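Local coordinates for jacalin-type lectin domain-containing protein (Musa acuminata, PDB 7KMU) that probably binds mannose-containing glycans as a mannose-specific jacalin-related lectin with mitogenic and antiviral activity, at residues 16-28 with 116-128. Sequence-based numbering, arbitrary orientation. Where two conformers were deposited one is given.
Sequences SEWDMGPAYRIDS and VAEGKIAGFFGRA. With EDO (1,2-ethanediol), chain F.
Ser-16 and Ala-128 exchange both backbone hydrogen bonds at one end of an antiparallel pairing that Trp-18 and Gly-126 repeat two residues on. Glu-17 and Arg-127 form the non-hydrogen-bonded pair between them, both side chains on the face away from those of Ser-16 and Trp-18. Glu-17 OE2 and Arg-127 NH1 stay 4.2 Å apart, beyond a salt bridge, and a water joins them, while Glu-17 CG lies 3.5 Å from Arg-127 NH1; the guanidinium is also held through NE by the carbonyl of Gly-14.

Trp-18 lays its indole across the partner strand, with CG set between backbone N and carbonyl carbon (chi1 58°). Gly-126, having no side chain, lets the ring lie close over the backbone: Gly-126 CA sits 3.9 Å from the centroid of the five-membered ring of Trp-18, a CH-pi contact, and the same face covers Gly-126 N and Phe-125 C. Trp-18 NE1 makes a weak bond to Arg-127 O at 3.3 Å, and the small Ala-128 CB fits beside CD1.

Asp-19 pairs with Phe-125, and its OD1 takes the N-H of Gly-21 in an Asx turn; Tyr-138 and Lys-6 also hold this carboxylate. Met-20 N bonds to Phe-124 O at 3.0 Å, while the flexible thioether brings Met-20 SD to the edge of the Phe-124 ring and Met-20 CE to Gly-123 CA (3.7 Å). Gly-21 accommodates a positive phi. Ala-23 N then grips Ala-122 O at 2.8 Å. Ile-26 pushes CD1 against the same backbone, Ile-26 CD1 lying 3.7 Å from Ala-122 C.

Thus 16-19 forms the outermost strand of its sheet within this chain, beside 118-128, which is flanked on its other side by 132-140, whereas 25-28 belongs to the neighbouring sheet beside 37-46, as in the three-sheet beta-prism of jacalin-related lectins; Ile-26 and Phe-124 both touch Ile-73 of strand 73-83 in the third sheet.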
ATOM      1  N   SER B  16      20.757   5.069  -3.538  1.00 12.53           N
ATOM      2  CA  SER B  16      21.258   3.705  -3.374  0.50 11.92           C
ATOM      3  C   SER B  16      20.229   2.899  -2.589  1.00 14.30           C
ATOM      4  O   SER B  16      19.609   3.444  -1.667  1.00 12.12           O
ATOM      5  CB  SER B  16      22.575   3.723  -2.602  0.50 14.28           C
ATOM      6  OG  SER B  16      23.560   4.466  -3.298  0.50 20.15           O
ATOM      7  N   GLU B  17      20.055   1.617  -2.914  1.00 11.71           N
ATOM      8  CA  GLU B  17      19.113   0.770  -2.176  1.00 11.42           C
ATOM      9  C   GLU B  17      19.549   0.567  -0.730  1.00 13.93           C
ATOM     10  O   GLU B  17      20.742   0.421  -0.438  1.00 13.32           O
ATOM     11  CB  GLU B  17      18.988  -0.606  -2.862  1.00 13.11           C
ATOM     12  CG  GLU B  17      18.301  -0.545  -4.215  1.00 23.31           C
ATOM     13  CD  GLU B  17      18.144  -1.892  -4.894  1.00 57.62           C
ATOM     14  OE1 GLU B  17      17.239  -2.659  -4.494  1.00 58.53           O
ATOM     15  OE2 GLU B  17      18.926  -2.179  -5.827  1.00 59.39           O
ATOM     16  N   TRP B  18      18.568   0.551   0.180  1.00 10.35           N
ATOM     17  CA  TRP B  18      18.760   0.209   1.580  1.00  9.98           C
ATOM     18  C   TRP B  18      17.625  -0.696   2.029  1.00 11.05           C
ATOM     19  O   TRP B  18      16.529  -0.678   1.459  1.00 10.23           O
ATOM     20  CB  TRP B  18      18.891   1.432   2.485  1.00  9.19           C
ATOM     21  CG  TRP B  18      17.734   2.383   2.460  1.00  9.22           C
ATOM     22  CD1 TRP B  18      17.591   3.462   1.645  1.00 11.66           C
ATOM     23  CD2 TRP B  18      16.602   2.393   3.346  1.00  8.54           C
ATOM     24  NE1 TRP B  18      16.443   4.148   1.963  1.00 10.88           N
ATOM     25  CE2 TRP B  18      15.820   3.519   3.008  1.00 10.84           C
ATOM     26  CE3 TRP B  18      16.185   1.574   4.403  1.00  9.47           C
ATOM     27  CZ2 TRP B  18      14.623   3.827   3.667  1.00  9.78           C
ATOM     28  CZ3 TRP B  18      15.016   1.896   5.082  1.00 10.03           C
ATOM     29  CH2 TRP B  18      14.262   3.028   4.729  1.00 10.28           C
ATOM     30  N   ASP B  19      17.899  -1.509   3.036  1.00  9.66           N
ATOM     31  CA  ASP B  19      16.945  -2.492   3.516  1.00  9.20           C
ATOM     32  C   ASP B  19      17.287  -2.885   4.942  1.00 12.79           C
ATOM     33  O   ASP B  19      18.336  -3.488   5.207  1.00 13.49           O
ATOM     34  CB  ASP B  19      16.945  -3.718   2.581  1.00 10.27           C
ATOM     35  CG  ASP B  19      15.844  -4.729   2.808  1.00 13.50           C
ATOM     36  OD1 ASP B  19      15.142  -4.627   3.827  1.00 10.03           O
ATOM     37  OD2 ASP B  19      15.701  -5.638   1.973  1.00 21.68           O
ATOM     38  N   MET B  20      16.412  -2.509   5.871  1.00 10.62           N
ATOM     39  CA  MET B  20      16.550  -2.773   7.301  1.00 11.16           C
ATOM     40  C   MET B  20      16.211  -4.235   7.624  1.00 14.72           C
ATOM     41  O   MET B  20      16.668  -4.773   8.642  1.00 14.02           O
ATOM     42  CB  MET B  20      15.512  -1.859   7.991  1.00 14.19           C
ATOM     43  CG  MET B  20      15.616  -1.741   9.444  1.00 16.83           C
ATOM     44  SD  MET B  20      13.996  -1.162  10.033  1.00 14.86           S
ATOM     45  CE  MET B  20      13.571  -2.562  11.026  1.00 13.38           C
ATOM     46  N   GLY B  21      15.368  -4.840   6.786  1.00 12.05           N
ATOM     47  CA  GLY B  21      14.800  -6.152   7.036  1.00 11.75           C
ATOM     48  C   GLY B  21      13.641  -6.048   8.025  1.00 13.82           C
ATOM     49  O   GLY B  21      13.373  -4.977   8.581  1.00 12.33           O
ATOM     50  N   PRO B  22      12.920  -7.155   8.280  1.00 11.87           N
ATOM     51  CA  PRO B  22      11.831  -7.111   9.262  1.00 11.75           C
ATOM     52  C   PRO B  22      12.402  -7.207  10.679  1.00 14.46           C
ATOM     53  O   PRO B  22      13.425  -7.858  10.888  1.00 14.69           O
ATOM     54  CB  PRO B  22      11.004  -8.352   8.915  1.00 14.39           C
ATOM     55  CG  PRO B  22      11.986  -9.310   8.343  1.00 18.19           C
ATOM     56  CD  PRO B  22      13.097  -8.505   7.709  1.00 14.34           C
ATOM     57  N   ALA B  23      11.743  -6.599  11.645  1.00 12.08           N
ATOM     58  CA  ALA B  23      12.255  -6.670  13.002  1.00 13.15           C
ATOM     59  C   ALA B  23      11.250  -7.315  13.907  1.00 16.28           C
ATOM     60  O   ALA B  23      10.042  -7.247  13.653  1.00 16.02           O
ATOM     61  CB  ALA B  23      12.555  -5.276  13.498  1.00 14.01           C
ATOM     62  N   TYR B  24      11.737  -7.899  15.021  1.00 14.12           N
ATOM     63  CA  TYR B  24      10.844  -8.447  16.030  1.00 14.63           C
ATOM     64  C   TYR B  24      10.094  -7.284  16.700  1.00 16.69           C
ATOM     65  O   TYR B  24       8.888  -7.377  16.955  1.00 16.64           O
ATOM     66  CB  TYR B  24      11.653  -9.234  17.075  1.00 16.64           C
ATOM     67  CG  TYR B  24      10.769  -9.962  18.061  1.00 22.22           C
ATOM     68  CD1 TYR B  24      10.155 -11.163  17.721  1.00 24.64           C
ATOM     69  CD2 TYR B  24      10.531  -9.441  19.331  1.00 24.50           C
ATOM     70  CE1 TYR B  24       9.316 -11.827  18.615  1.00 26.81           C
ATOM     71  CE2 TYR B  24       9.692 -10.096  20.234  1.00 26.04           C
ATOM     72  CZ  TYR B  24       9.094 -11.294  19.873  1.00 34.39           C
ATOM     73  OH  TYR B  24       8.282 -11.967  20.756  1.00 38.42           O
ATOM     74  N   ARG B  25      10.827  -6.176  16.959  1.00 12.62           N
ATOM     75  CA  ARG B  25      10.273  -4.981  17.582  0.50 12.30           C
ATOM     76  C   ARG B  25      10.969  -3.727  17.052  1.00 15.03           C
ATOM     77  O   ARG B  25      12.198  -3.694  16.951  1.00 12.98           O
ATOM     78  CB  ARG B  25      10.457  -5.076  19.104  0.50 12.78           C
ATOM     79  CG  ARG B  25       9.603  -4.116  19.936  0.50 21.56           C
ATOM     80  CD  ARG B  25       9.814  -4.350  21.424  0.50 26.89           C
ATOM     81  NE  ARG B  25      11.170  -3.982  21.829  0.50 30.99           N
ATOM     82  CZ  ARG B  25      12.158  -4.840  22.064  0.50 37.85           C
ATOM     83  NH1 ARG B  25      13.364  -4.396  22.380  0.50 15.58           N
ATOM     84  NH2 ARG B  25      11.947  -6.150  21.977  0.50 28.00           N
ATOM     85  N   ILE B  26      10.190  -2.701  16.732  1.00 12.21           N
ATOM     86  CA  ILE B  26      10.718  -1.409  16.329  1.00 10.94           C
ATOM     87  C   ILE B  26      10.710  -0.608  17.647  1.00 13.61           C
ATOM     88  O   ILE B  26       9.643  -0.392  18.245  1.00 12.98           O
ATOM     89  CB  ILE B  26       9.886  -0.725  15.221  1.00 13.70           C
ATOM     90  CG1 ILE B  26       9.955  -1.550  13.915  1.00 14.23           C
ATOM     91  CG2 ILE B  26      10.408   0.699  14.991  1.00 13.82           C
ATOM     92  CD1 ILE B  26       9.068  -1.057  12.791  1.00 20.18           C
ATOM     93  N   ASP B  27      11.892  -0.198  18.105  1.00 10.80           N
ATOM     94  CA  ASP B  27      12.051   0.517  19.373  1.00 10.42           C
ATOM     95  C   ASP B  27      11.829   2.010  19.254  1.00 13.59           C
ATOM     96  O   ASP B  27      11.183   2.616  20.119  1.00 12.67           O
ATOM     97  CB  ASP B  27      13.417   0.192  20.000  1.00 11.59           C
ATOM     98  CG  ASP B  27      13.618  -1.304  20.167  1.00 16.23           C
ATOM     99  OD1 ASP B  27      12.800  -1.937  20.864  1.00 19.39           O
ATOM    100  OD2 ASP B  27      14.562  -1.845  19.563  1.00 16.23           O
ATOM    101  N   SER B  28      12.377   2.609  18.194  1.00 10.52           N
ATOM    102  CA  SER B  28      12.210   4.032  17.963  1.00 10.13           C
ATOM    103  C   SER B  28      12.480   4.382  16.512  1.00 12.05           C
ATOM    104  O   SER B  28      13.146   3.633  15.787  1.00 10.32           O
ATOM    105  CB  SER B  28      13.110   4.835  18.899  1.00 13.07           C
ATOM    106  OG  SER B  28      14.473   4.492  18.723  1.00 15.64           O
ATOM    107  N   VAL B 116      -2.964  -0.207   7.317  1.00  9.21           N
ATOM    108  CA  VAL B 116      -2.952  -1.632   7.637  1.00  8.50           C
ATOM    109  C   VAL B 116      -4.199  -1.943   8.472  1.00 12.47           C
ATOM    110  O   VAL B 116      -4.258  -1.597   9.660  1.00 12.42           O
ATOM    111  CB  VAL B 116      -1.634  -2.107   8.316  1.00 11.11           C
ATOM    112  CG1 VAL B 116      -1.625  -3.621   8.476  1.00 11.25           C
ATOM    113  CG2 VAL B 116      -0.404  -1.657   7.519  1.00 11.13           C
ATOM    114  N   ALA B 117      -5.224  -2.529   7.822  1.00 10.95           N
ATOM    115  CA  ALA B 117      -6.481  -2.887   8.491  1.00 11.28           C
ATOM    116  C   ALA B 117      -6.280  -4.052   9.452  1.00 14.17           C
ATOM    117  O   ALA B 117      -6.944  -4.118  10.490  1.00 15.23           O
ATOM    118  CB  ALA B 117      -7.538  -3.235   7.457  1.00 11.91           C
ATOM    119  N   GLU B 118      -5.392  -4.982   9.099  1.00 11.16           N
ATOM    120  CA  GLU B 118      -5.064  -6.142   9.930  1.00 11.23           C
ATOM    121  C   GLU B 118      -3.586  -6.425   9.749  1.00 13.13           C
ATOM    122  O   GLU B 118      -3.122  -6.617   8.619  1.00 12.22           O
ATOM    123  CB  GLU B 118      -5.906  -7.366   9.527  1.00 13.57           C
ATOM    124  CG  GLU B 118      -5.896  -8.471  10.571  1.00 21.84           C
ATOM    125  CD  GLU B 118      -6.908  -9.581  10.351  1.00 40.81           C
ATOM    126  OE1 GLU B 118      -6.551 -10.760  10.569  1.00 43.32           O
ATOM    127  OE2 GLU B 118      -8.061  -9.273   9.973  1.00 34.41           O
ATOM    128  N   GLY B 119      -2.856  -6.407  10.856  1.00 11.01           N
ATOM    129  CA  GLY B 119      -1.418  -6.609  10.857  1.00 10.84           C
ATOM    130  C   GLY B 119      -0.674  -5.363  11.290  1.00 12.76           C
ATOM    131  O   GLY B 119      -1.278  -4.422  11.823  1.00 12.00           O
ATOM    132  N   LYS B 120       0.649  -5.343  11.048  1.00  9.59           N
ATOM    133  CA  LYS B 120       1.512  -4.226  11.424  1.00  9.20           C
ATOM    134  C   LYS B 120       2.668  -4.001  10.463  1.00 11.69           C
ATOM    135  O   LYS B 120       3.072  -4.915   9.737  1.00 10.70           O
ATOM    136  CB  LYS B 120       2.058  -4.421  12.856  1.00 11.64           C
ATOM    137  CG  LYS B 120       2.971  -5.639  13.027  1.00 12.84           C
ATOM    138  CD  LYS B 120       3.544  -5.735  14.451  1.00 16.94           C
ATOM    139  CE  LYS B 120       4.301  -7.035  14.607  1.00 25.97           C
ATOM    140  NZ  LYS B 120       4.798  -7.234  15.995  1.00 34.98           N
ATOM    141  N   ILE B 121       3.213  -2.788  10.489  1.00  9.01           N
ATOM    142  CA  ILE B 121       4.426  -2.457   9.764  1.00  8.28           C
ATOM    143  C   ILE B 121       5.575  -2.873  10.690  1.00 12.65           C
ATOM    144  O   ILE B 121       5.640  -2.436  11.853  1.00 12.40           O
ATOM    145  CB  ILE B 121       4.440  -0.961   9.385  1.00  9.45           C
ATOM    146  CG1 ILE B 121       3.525  -0.747   8.171  1.00  8.98           C
ATOM    147  CG2 ILE B 121       5.886  -0.446   9.103  1.00  9.88           C
ATOM    148  CD1 ILE B 121       3.115   0.696   7.869  1.00  8.52           C
ATOM    149  N   ALA B 122       6.493  -3.698  10.168  1.00  9.66           N
ATOM    150  CA  ALA B 122       7.562  -4.272  10.973  1.00 10.91           C
ATOM    151  C   ALA B 122       8.969  -3.952  10.515  1.00 13.21           C
ATOM    152  O   ALA B 122       9.931  -4.528  11.026  1.00 13.89           O
ATOM    153  CB  ALA B 122       7.379  -5.782  11.024  1.00 12.51           C
ATOM    154  N   GLY B 123       9.107  -3.033   9.577  1.00  8.81           N
ATOM    155  CA  GLY B 123      10.419  -2.690   9.056  1.00  8.90           C
ATOM    156  C   GLY B 123      10.300  -1.851   7.811  1.00 10.11           C
ATOM    157  O   GLY B 123       9.194  -1.624   7.308  1.00  9.18           O
ATOM    158  N   PHE B 124      11.443  -1.402   7.306  1.00  7.66           N
ATOM    159  CA  PHE B 124      11.485  -0.484   6.171  1.00  7.35           C
ATOM    160  C   PHE B 124      12.571  -0.853   5.181  1.00 10.10           C
ATOM    161  O   PHE B 124      13.566  -1.501   5.535  1.00  9.86           O
ATOM    162  CB  PHE B 124      11.807   0.947   6.689  1.00  8.58           C
ATOM    163  CG  PHE B 124      10.747   1.533   7.592  1.00  9.25           C
ATOM    164  CD1 PHE B 124      10.788   1.319   8.964  1.00 11.32           C
ATOM    165  CD2 PHE B 124       9.686   2.257   7.064  1.00 10.35           C
ATOM    166  CE1 PHE B 124       9.775   1.815   9.798  1.00 11.64           C
ATOM    167  CE2 PHE B 124       8.688   2.780   7.902  1.00 11.89           C
ATOM    168  CZ  PHE B 124       8.742   2.552   9.262  1.00 10.74           C
ATOM    169  N   PHE B 125      12.398  -0.398   3.949  1.00  7.16           N
ATOM    170  CA  PHE B 125      13.407  -0.496   2.909  1.00  7.04           C
ATOM    171  C   PHE B 125      13.189   0.689   1.973  1.00  9.83           C
ATOM    172  O   PHE B 125      12.171   1.375   2.092  1.00  8.70           O
ATOM    173  CB  PHE B 125      13.339  -1.848   2.156  1.00  7.84           C
ATOM    174  CG  PHE B 125      12.066  -2.081   1.377  1.00  8.13           C
ATOM    175  CD1 PHE B 125      10.900  -2.481   2.019  1.00  9.21           C
ATOM    176  CD2 PHE B 125      12.043  -1.938  -0.006  1.00  8.70           C
ATOM    177  CE1 PHE B 125       9.721  -2.710   1.295  1.00  8.82           C
ATOM    178  CE2 PHE B 125      10.867  -2.167  -0.728  1.00 10.53           C
ATOM    179  CZ  PHE B 125       9.711  -2.550  -0.067  1.00  8.32           C
ATOM    180  N   GLY B 126      14.120   0.941   1.065  1.00  8.34           N
ATOM    181  CA  GLY B 126      13.931   2.052   0.133  1.00  7.67           C
ATOM    182  C   GLY B 126      15.189   2.414  -0.606  1.00  9.86           C
ATOM    183  O   GLY B 126      16.049   1.555  -0.819  1.00 10.02           O
ATOM    184  N   ARG B 127      15.277   3.685  -1.009  1.00  7.57           N
ATOM    185  CA  ARG B 127      16.439   4.244  -1.700  0.50  7.62           C
ATOM    186  C   ARG B 127      16.799   5.551  -1.000  1.00 10.82           C
ATOM    187  O   ARG B 127      15.903   6.238  -0.502  1.00  9.83           O
ATOM    188  CB  ARG B 127      16.123   4.498  -3.179  0.50  8.87           C
ATOM    189  CG  ARG B 127      15.744   3.229  -3.960  0.50  9.10           C
ATOM    190  CD  ARG B 127      15.621   3.501  -5.445  0.50 12.49           C
ATOM    191  NE  ARG B 127      16.926   3.710  -6.076  0.50 12.80           N
ATOM    192  CZ  ARG B 127      17.621   2.764  -6.703  0.50 27.84           C
ATOM    193  NH1 ARG B 127      17.146   1.527  -6.792  0.50 18.71           N
ATOM    194  NH2 ARG B 127      18.789   3.051  -7.262  0.50 18.94           N
ATOM    195  N   ALA B 128      18.084   5.887  -0.941  1.00  8.86           N
ATOM    196  CA  ALA B 128      18.512   7.121  -0.269  1.00  8.61           C
ATOM    197  C   ALA B 128      19.857   7.571  -0.767  1.00 12.04           C
ATOM    198  O   ALA B 128      20.658   6.749  -1.201  1.00 12.19           O
ATOM    199  CB  ALA B 128      18.589   6.906   1.243  1.00  9.44           C
TER
HETATM  200  C1  EDO F 202      15.849   5.990  16.149  1.00 22.24           C
HETATM  201  O1  EDO F 202      17.198   5.623  16.134  1.00 25.25           O
HETATM  202  C2  EDO F 202      15.688   7.169  17.127  1.00 26.26           C
HETATM  203  O2  EDO F 202      15.921   6.750  18.468  1.00 29.76           O
HETATM  204  O   HOH W   1      18.878  -0.456  -8.029  1.00 51.07           O
HETATM  205  O   HOH W   2       6.970  -9.419  16.145  1.00 37.15           O